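Local coordinates for protein KLLA0E08119p (Kluyveromyces lactis, PDB 3VA7) that probably uses ATP, hydrogencarbonate and its own biotin to carboxylate urea to urea-1-carboxylate, opening the allophanate route of urea breakdown, at residues 235-240 / 254-259; 263-268 / 323-328; 363-368 / 413-418. One frame throughout, in Å; residues are numbered along the deposited sequence.

Contact 1: 235-240 / 254-259; sequences RHVEIQ and ERDCSL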
# COMPACT_ATOMS: atom_id res chain seq x y z
N ARG A 235 36.96 -20.80 -14.72
CA ARG A 235 36.12 -21.04 -13.54
C ARG A 235 36.70 -20.40 -12.25
O ARG A 235 37.84 -19.93 -12.24
CB ARG A 235 35.83 -22.52 -13.38
CG ARG A 235 34.86 -22.99 -14.44
CD ARG A 235 34.73 -24.48 -14.45
NE ARG A 235 34.31 -24.99 -13.15
CZ ARG A 235 34.29 -26.29 -12.83
NH1 ARG A 235 34.66 -27.21 -13.71
NH2 ARG A 235 33.90 -26.68 -11.62
N HIS A 236 35.88 -20.35 -11.20
CA HIS A 236 36.30 -19.78 -9.91
C HIS A 236 36.06 -20.85 -8.84
O HIS A 236 34.90 -21.09 -8.44
CB HIS A 236 35.51 -18.51 -9.65
CG HIS A 236 35.77 -17.85 -8.34
ND1 HIS A 236 36.19 -16.54 -8.25
CD2 HIS A 236 35.57 -18.27 -7.06
CE1 HIS A 236 36.29 -16.19 -6.98
NE2 HIS A 236 35.91 -17.22 -6.23
N VAL A 237 37.12 -21.55 -8.43
CA VAL A 237 36.96 -22.60 -7.45
C VAL A 237 37.68 -22.11 -6.23
O VAL A 237 38.84 -21.70 -6.32
CB VAL A 237 37.51 -23.93 -7.90
CG1 VAL A 237 37.22 -24.98 -6.87
CG2 VAL A 237 36.91 -24.33 -9.25
N GLU A 238 37.01 -22.09 -5.08
CA GLU A 238 37.66 -21.58 -3.91
C GLU A 238 37.63 -22.65 -2.84
O GLU A 238 36.77 -23.55 -2.85
CB GLU A 238 37.01 -20.27 -3.47
CG GLU A 238 35.55 -20.43 -2.96
CD GLU A 238 34.81 -19.12 -2.84
OE1 GLU A 238 35.28 -18.07 -3.37
OE2 GLU A 238 33.74 -19.14 -2.21
N ILE A 239 38.59 -22.56 -1.92
CA ILE A 239 38.66 -23.50 -0.83
C ILE A 239 38.35 -22.77 0.46
O ILE A 239 38.90 -21.73 0.74
CB ILE A 239 40.04 -24.19 -0.74
CG1 ILE A 239 40.32 -25.03 -1.99
CG2 ILE A 239 40.12 -25.11 0.53
CD1 ILE A 239 39.77 -26.45 -1.88
N GLN A 240 37.44 -23.33 1.23
CA GLN A 240 37.15 -22.78 2.54
C GLN A 240 38.10 -23.42 3.52
O GLN A 240 38.12 -24.66 3.66
CB GLN A 240 35.72 -23.12 2.95
CG GLN A 240 35.42 -22.84 4.39
CD GLN A 240 35.26 -21.36 4.66
OE1 GLN A 240 34.37 -20.70 4.11
NE2 GLN A 240 36.15 -20.82 5.46
N GLU A 254 35.46 -27.19 -1.17
CA GLU A 254 35.59 -26.21 -2.23
C GLU A 254 34.23 -25.83 -2.78
O GLU A 254 33.26 -26.61 -2.73
CB GLU A 254 36.47 -26.72 -3.39
CG GLU A 254 35.74 -27.53 -4.45
CD GLU A 254 35.31 -28.90 -3.94
OE1 GLU A 254 35.61 -29.26 -2.76
OE2 GLU A 254 34.68 -29.63 -4.74
N ARG A 255 34.17 -24.62 -3.31
CA ARG A 255 32.94 -24.09 -3.82
C ARG A 255 33.31 -23.55 -5.16
O ARG A 255 34.40 -23.02 -5.35
CB ARG A 255 32.41 -22.97 -2.93
CG ARG A 255 32.16 -23.40 -1.51
CD ARG A 255 31.62 -22.29 -0.62
NE ARG A 255 32.59 -21.24 -0.31
CZ ARG A 255 33.10 -21.01 0.90
NH1 ARG A 255 32.74 -21.76 1.97
NH2 ARG A 255 33.97 -20.01 1.07
N ASP A 256 32.37 -23.68 -6.10
CA ASP A 256 32.45 -23.03 -7.38
C ASP A 256 31.58 -21.76 -7.37
O ASP A 256 30.41 -21.78 -7.01
CB ASP A 256 31.96 -24.02 -8.40
CG ASP A 256 32.12 -23.54 -9.77
OD1 ASP A 256 31.53 -22.49 -10.16
OD2 ASP A 256 32.83 -24.25 -10.49
N CYS A 257 32.17 -20.65 -7.80
CA CYS A 257 31.56 -19.34 -7.72
C CYS A 257 31.70 -18.67 -9.06
O CYS A 257 31.77 -17.44 -9.18
CB CYS A 257 32.22 -18.52 -6.62
SG CYS A 257 32.05 -19.24 -4.93
N SER A 258 31.70 -19.50 -10.09
CA SER A 258 31.79 -19.03 -11.48
C SER A 258 30.64 -18.12 -11.94
O SER A 258 30.87 -17.22 -12.75
CB SER A 258 31.94 -20.22 -12.42
OG SER A 258 32.74 -21.25 -11.82
N LEU A 259 29.41 -18.31 -11.44
CA LEU A 259 28.27 -17.56 -11.99
C LEU A 259 28.23 -16.13 -11.45
O LEU A 259 27.52 -15.81 -10.49
CB LEU A 259 26.93 -18.31 -11.78
CG LEU A 259 26.78 -19.65 -12.55
CD1 LEU A 259 25.59 -20.46 -12.10
CD2 LEU A 259 26.75 -19.46 -14.07

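Contact 2: 263-268 / 323-328; sequences NQKVIE and QVEHPI. With GOL (glycerol), chain E.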
# COMPACT_ATOMS: atom_id res chain seq x y z
N ASN A 263 31.56 -9.52 -12.51
CA ASN A 263 32.29 -9.92 -11.30
C ASN A 263 31.52 -10.00 -9.94
O ASN A 263 32.14 -10.16 -8.88
CB ASN A 263 33.56 -9.05 -11.17
CG ASN A 263 34.74 -9.64 -11.92
OD1 ASN A 263 34.80 -9.59 -13.16
ND2 ASN A 263 35.67 -10.24 -11.18
N GLN A 264 30.20 -9.91 -9.96
CA GLN A 264 29.48 -9.96 -8.70
C GLN A 264 28.73 -11.29 -8.59
O GLN A 264 27.89 -11.62 -9.44
CB GLN A 264 28.57 -8.75 -8.58
CG GLN A 264 29.29 -7.42 -8.78
CD GLN A 264 28.32 -6.29 -9.04
OE1 GLN A 264 27.54 -5.92 -8.16
NE2 GLN A 264 28.36 -5.73 -10.26
N LYS A 265 29.06 -12.08 -7.57
CA LYS A 265 28.56 -13.45 -7.52
C LYS A 265 27.04 -13.47 -7.36
O LYS A 265 26.50 -12.57 -6.72
CB LYS A 265 29.28 -14.22 -6.42
CG LYS A 265 30.79 -14.09 -6.58
CD LYS A 265 31.54 -15.15 -5.78
CE LYS A 265 31.98 -14.61 -4.47
NZ LYS A 265 33.28 -15.20 -4.06
N VAL A 266 26.35 -14.43 -8.03
CA VAL A 266 24.89 -14.55 -7.89
C VAL A 266 24.46 -15.95 -7.52
O VAL A 266 23.54 -16.11 -6.71
CB VAL A 266 24.00 -14.00 -9.09
CG1 VAL A 266 24.74 -13.01 -9.96
CG2 VAL A 266 23.51 -15.09 -9.95
N ILE A 267 25.14 -16.97 -8.08
CA ILE A 267 24.91 -18.35 -7.66
C ILE A 267 26.20 -19.10 -7.38
O ILE A 267 27.17 -19.05 -8.16
CB ILE A 267 24.04 -19.16 -8.70
CG1 ILE A 267 22.56 -18.83 -8.53
CG2 ILE A 267 24.21 -20.68 -8.59
CD1 ILE A 267 22.01 -18.08 -9.69
N GLU A 268 26.20 -19.84 -6.26
CA GLU A 268 27.35 -20.67 -5.90
C GLU A 268 26.92 -22.08 -5.59
O GLU A 268 25.76 -22.32 -5.25
CB GLU A 268 28.11 -20.05 -4.72
CG GLU A 268 28.27 -18.53 -4.79
CD GLU A 268 27.15 -17.75 -4.05
OE1 GLU A 268 26.22 -18.35 -3.47
OE2 GLU A 268 27.22 -16.51 -4.04
N GLN A 323 32.98 -15.75 4.26
CA GLN A 323 32.39 -15.28 2.99
C GLN A 323 30.88 -15.48 2.90
O GLN A 323 30.32 -16.42 3.54
CB GLN A 323 33.03 -16.03 1.82
CG GLN A 323 34.39 -15.53 1.37
CD GLN A 323 34.88 -16.39 0.24
OE1 GLN A 323 35.03 -17.58 0.41
NE2 GLN A 323 35.06 -15.82 -0.93
N VAL A 324 30.22 -14.60 2.12
CA VAL A 324 28.78 -14.67 1.88
C VAL A 324 28.30 -16.12 1.56
O VAL A 324 27.40 -16.61 2.23
CB VAL A 324 28.27 -13.65 0.82
CG1 VAL A 324 26.71 -13.77 0.65
CG2 VAL A 324 28.68 -12.15 1.15
N GLU A 325 28.96 -16.82 0.65
CA GLU A 325 28.54 -18.19 0.26
C GLU A 325 28.81 -19.31 1.24
O GLU A 325 28.57 -20.49 0.87
CB GLU A 325 29.12 -18.62 -1.11
CG GLU A 325 30.61 -18.53 -1.22
CD GLU A 325 31.13 -17.16 -1.69
OE1 GLU A 325 30.51 -16.12 -1.37
OE2 GLU A 325 32.16 -17.11 -2.41
N HIS A 326 29.33 -19.00 2.42
CA HIS A 326 29.73 -20.04 3.39
C HIS A 326 28.62 -21.05 3.72
O HIS A 326 28.93 -22.20 4.10
CB HIS A 326 30.27 -19.43 4.71
CG HIS A 326 29.19 -18.94 5.64
ND1 HIS A 326 28.56 -17.73 5.48
CD2 HIS A 326 28.62 -19.52 6.72
CE1 HIS A 326 27.64 -17.58 6.42
NE2 HIS A 326 27.65 -18.65 7.19
N PRO A 327 27.35 -20.65 3.63
CA PRO A 327 26.34 -21.68 4.00
C PRO A 327 26.29 -22.93 3.15
O PRO A 327 25.88 -23.96 3.66
CB PRO A 327 25.01 -20.94 3.88
CG PRO A 327 25.35 -19.43 4.05
CD PRO A 327 26.74 -19.32 3.42
N ILE A 328 26.73 -22.92 1.90
CA ILE A 328 26.63 -24.19 1.15
C ILE A 328 27.57 -25.26 1.73
O ILE A 328 27.20 -26.47 1.86
CB ILE A 328 26.78 -24.04 -0.37
CG1 ILE A 328 28.12 -23.44 -0.76
CG2 ILE A 328 25.64 -23.18 -0.92
CD1 ILE A 328 28.36 -23.47 -2.22
C1 GOL E . 33.40 -11.98 -2.43
O1 GOL E . 34.45 -12.53 -3.21
C2 GOL E . 32.86 -12.89 -1.30
O2 GOL E . 31.86 -13.79 -1.71
C3 GOL E . 32.18 -12.04 -0.22
O3 GOL E . 32.03 -12.81 0.95

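Contact 3: 363-368 / 413-418; sequences SIEARL and LAKIIV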
# COMPACT_ATOMS: atom_id res chain seq x y z
N SER A 363 25.03 -28.88 -2.59
CA SER A 363 24.28 -27.78 -2.06
C SER A 363 24.52 -26.56 -2.88
O SER A 363 25.62 -26.35 -3.36
CB SER A 363 24.61 -27.54 -0.58
OG SER A 363 24.08 -26.32 -0.13
N ILE A 364 23.45 -25.78 -3.07
CA ILE A 364 23.53 -24.57 -3.86
C ILE A 364 22.76 -23.37 -3.29
O ILE A 364 21.78 -23.52 -2.55
CB ILE A 364 23.32 -24.80 -5.41
CG1 ILE A 364 22.53 -23.66 -5.98
CG2 ILE A 364 22.84 -26.27 -5.90
CD1 ILE A 364 23.42 -22.74 -6.75
N GLU A 365 23.27 -22.19 -3.59
CA GLU A 365 22.83 -20.94 -2.99
C GLU A 365 22.53 -19.94 -4.11
O GLU A 365 23.29 -19.85 -5.05
CB GLU A 365 23.93 -20.34 -2.08
CG GLU A 365 23.59 -18.95 -1.62
CD GLU A 365 24.59 -18.35 -0.65
OE1 GLU A 365 24.31 -18.39 0.57
OE2 GLU A 365 25.63 -17.83 -1.09
N ALA A 366 21.42 -19.22 -3.99
CA ALA A 366 21.10 -18.13 -4.91
C ALA A 366 20.94 -16.86 -4.08
O ALA A 366 20.40 -16.88 -2.95
CB ALA A 366 19.78 -18.44 -5.69
N ARG A 367 21.42 -15.75 -4.62
CA ARG A 367 21.38 -14.53 -3.85
C ARG A 367 20.24 -13.62 -4.31
O ARG A 367 20.31 -13.03 -5.39
CB ARG A 367 22.70 -13.80 -4.04
CG ARG A 367 23.96 -14.59 -3.77
CD ARG A 367 25.07 -13.56 -3.42
NE ARG A 367 26.37 -14.15 -3.16
CZ ARG A 367 27.47 -13.43 -2.97
NH1 ARG A 367 27.42 -12.11 -3.01
NH2 ARG A 367 28.63 -14.02 -2.75
N LEU A 368 19.20 -13.51 -3.48
CA LEU A 368 18.10 -12.60 -3.77
C LEU A 368 18.46 -11.18 -3.42
O LEU A 368 18.66 -10.86 -2.25
CB LEU A 368 16.83 -12.99 -3.00
CG LEU A 368 15.48 -12.32 -3.39
CD1 LEU A 368 14.87 -12.94 -4.66
CD2 LEU A 368 14.46 -12.38 -2.22
N LEU A 413 18.70 -9.31 -0.01
CA LEU A 413 17.46 -9.57 0.68
C LEU A 413 17.57 -10.86 1.47
O LEU A 413 17.18 -10.94 2.65
CB LEU A 413 16.28 -9.62 -0.32
CG LEU A 413 15.84 -8.25 -0.87
CD1 LEU A 413 14.77 -8.26 -1.97
CD2 LEU A 413 15.43 -7.30 0.28
N ALA A 414 18.12 -11.87 0.83
CA ALA A 414 17.99 -13.21 1.29
C ALA A 414 18.95 -14.08 0.54
O ALA A 414 19.37 -13.76 -0.54
CB ALA A 414 16.53 -13.70 1.13
N LYS A 415 19.38 -15.16 1.16
CA LYS A 415 20.20 -16.13 0.48
C LYS A 415 19.41 -17.41 0.65
O LYS A 415 19.02 -17.78 1.78
CB LYS A 415 21.56 -16.24 1.11
CG LYS A 415 22.38 -15.03 0.88
CD LYS A 415 23.81 -15.24 1.37
CE LYS A 415 23.88 -15.28 2.88
NZ LYS A 415 25.14 -15.83 3.39
N ILE A 416 19.12 -18.03 -0.49
CA ILE A 416 18.27 -19.18 -0.57
C ILE A 416 19.15 -20.40 -0.81
O ILE A 416 19.78 -20.50 -1.86
CB ILE A 416 17.21 -18.98 -1.67
CG1 ILE A 416 16.30 -17.83 -1.24
CG2 ILE A 416 16.36 -20.23 -1.86
CD1 ILE A 416 15.93 -16.92 -2.34
N ILE A 417 19.20 -21.27 0.18
CA ILE A 417 20.10 -22.41 0.21
C ILE A 417 19.42 -23.82 0.31
O ILE A 417 18.66 -24.15 1.26
CB ILE A 417 21.11 -22.24 1.34
CG1 ILE A 417 21.71 -20.83 1.23
CG2 ILE A 417 22.18 -23.33 1.33
CD1 ILE A 417 21.78 -20.14 2.60
N VAL A 418 19.79 -24.65 -0.64
CA VAL A 418 19.17 -25.93 -0.87
C VAL A 418 20.23 -27.08 -0.77
O VAL A 418 21.40 -26.88 -1.11
CB VAL A 418 18.53 -25.80 -2.26
CG1 VAL A 418 19.03 -26.79 -3.25
CG2 VAL A 418 17.05 -25.72 -2.13

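Contact 1: 235-240 / 254-259
Arg255 lies across Glu238 and Gln240, and tracing it outward from the backbone shows how the two strands of this antiparallel hairpin are joined on one face. Its CB packs on Glu238 CG at 4.0 Å. CD then passes the carboxylate, and a bend at chi3 (-70°) swings the guanidinium back toward the neighbouring strand. NE meets Glu238 OE2 at 3.1 Å on the anti lone pair, completing a salt bridge in which the carboxylate stands almost upright to the guanidinium plane (85°). At the far end both terminal nitrogens share the amide oxygen of Gln240: NH1 to OE1 is 2.9 Å, in the carbonyl plane and on a lone pair, whereas NH2 approaches from above that plane. NH1 is also bonded to Thr329 OG1. The second carboxylate oxygen of Glu238 is occupied too, since His236 NE2 reaches OE1 at 3.0 Å, with OE1 in the plane of the imidazole. Were this arginine an alanine, Glu238 OE2 would probably be left without its salt-bridge mate and Gln240 OE1 without the two N-H donors it now shares. Near the other end of the pairing, Arg235 takes Asp256 OD2 side-on, through NE at 3.1 Å and NH2 at 2.9 Å, the two flat groups being nearly coplanar (29°). NH2 also donates to Pro273 O, while Asp256 OD1 accepts the backbone N of Ser258 in an Asx turn. Val237 and Ile239, beside Glu254 on the face opposite Arg255, pack against helix 277-293. In this buried hairpin of the ATP-binding part of the biotin carboxylase domain, the ion pairs probably offset much of the charge, and Glu238 is probably fixed in rotation by its histidine and arginine partners.

Contact 2: 263-268 / 323-328
Lys265 reaches from strand 264-270 to Glu325, and the conformations of both chains bring their ends together. The lysine is bent at chi3 and chi4, which carries NZ to 2.8 Å from Glu325 OE2, on the syn lone pair, in a salt bridge. Glu325 comes from the other side with CG in the crowded position between N and carbonyl carbon (chi1 55°) and a second bend at chi2, which together turn its carboxylate toward the lysine. Its CB, placed by the backbone, lies 3.6 Å from Glu268 CD. Glu268 is itself folded at chi2 (93°), and the two carboxylates end up stacked with their planes only 6° apart, Glu268 OE2 and Glu325 OE1 separated by 4.3 Å. Arg367 forms a salt bridge with each of these oxygens, probably offsetting their proximity. The Ile328 CD1 methyl makes a van der Waals contact with the Glu268 backbone, 3.9 Å from its C. Gln323 O accepts the backbone N of His326, closing a type I turn, and also His326 ND1 at 2.9 Å. A glycerol, probably from the crystallisation liquor, lies beside the pair: Val324 N donates to its O3 at 2.8 Å and Lys265 NZ to its O1 at 3.0 Å; Arg321 is another partner. Lysine, arginine and a backbone N-H converging on one small molecule are consistent with the hydrogencarbonate pocket of biotin carboxylases, a site suited to binding an anion.

Contact 3: 363-368 / 413-418
Glu365 and Ile417 lie side by side and point the same way, a non-hydrogen-bonded pair in which Glu365 CG rests 3.9 Å from Ile417 CG1. CG of the glutamate is turned trans to its own amide nitrogen (chi1 171°) and the chain runs on extended, which lays the carboxylate aslant over Lys415: OE1 is 3.3 Å from CD of that lysine. Its NZ is 3.9 Å from the same OE1, a long ion pair at most, and bonds instead to Val324 O. Helix 326-333 packs on this face through Ile328 and Pro327. The strands are antiparallel, 161° apart, within the large curled sheet that continues from the ATP-binding part into the C-terminal part of the biotin carboxylase domain. A classic beta bulge interrupts their regular pairing: Leu413 and Ala414 both face Leu368, whose carbonyl oxygen accepts both amides, with Leu413 N at 2.7 Å. At the bulge the two leucine side chains cross at a slant, Leu368 CD2 lying 3.8 Å from Leu413 CB, while Leu368 CB is 4.1 Å from Ile416 CD1. Ile416 shares its face with Ile364 and Val418, and helix 423-435 packs against all three. At the opposite end, Val418 O is approached from both sides of its carbonyl plane, by Ser363 OG at 2.9 Å on one and Ile364 N at 3.0 Å on the other.

From the N terminus, contact 1 comes first, closing a hairpin with 13 residues between its segments. Contact 2 spans 54 residues, which include helix 277-293 and the strand pair 299-307 and 312-319, and brings the start of helix 326-333 against strand 264-270. Contact 3 closes 44 residues, containing strands but no helix. The three are in series: none nests in or crosses another. One antiparallel sheet connects them nonetheless, strand 249-261 pairing with 264-270 and 264-270 with 362-372. Contact 2 is therefore the middle piece, its centre about 9 Å from that of contact 1 and about 8 Å from that of contact 3.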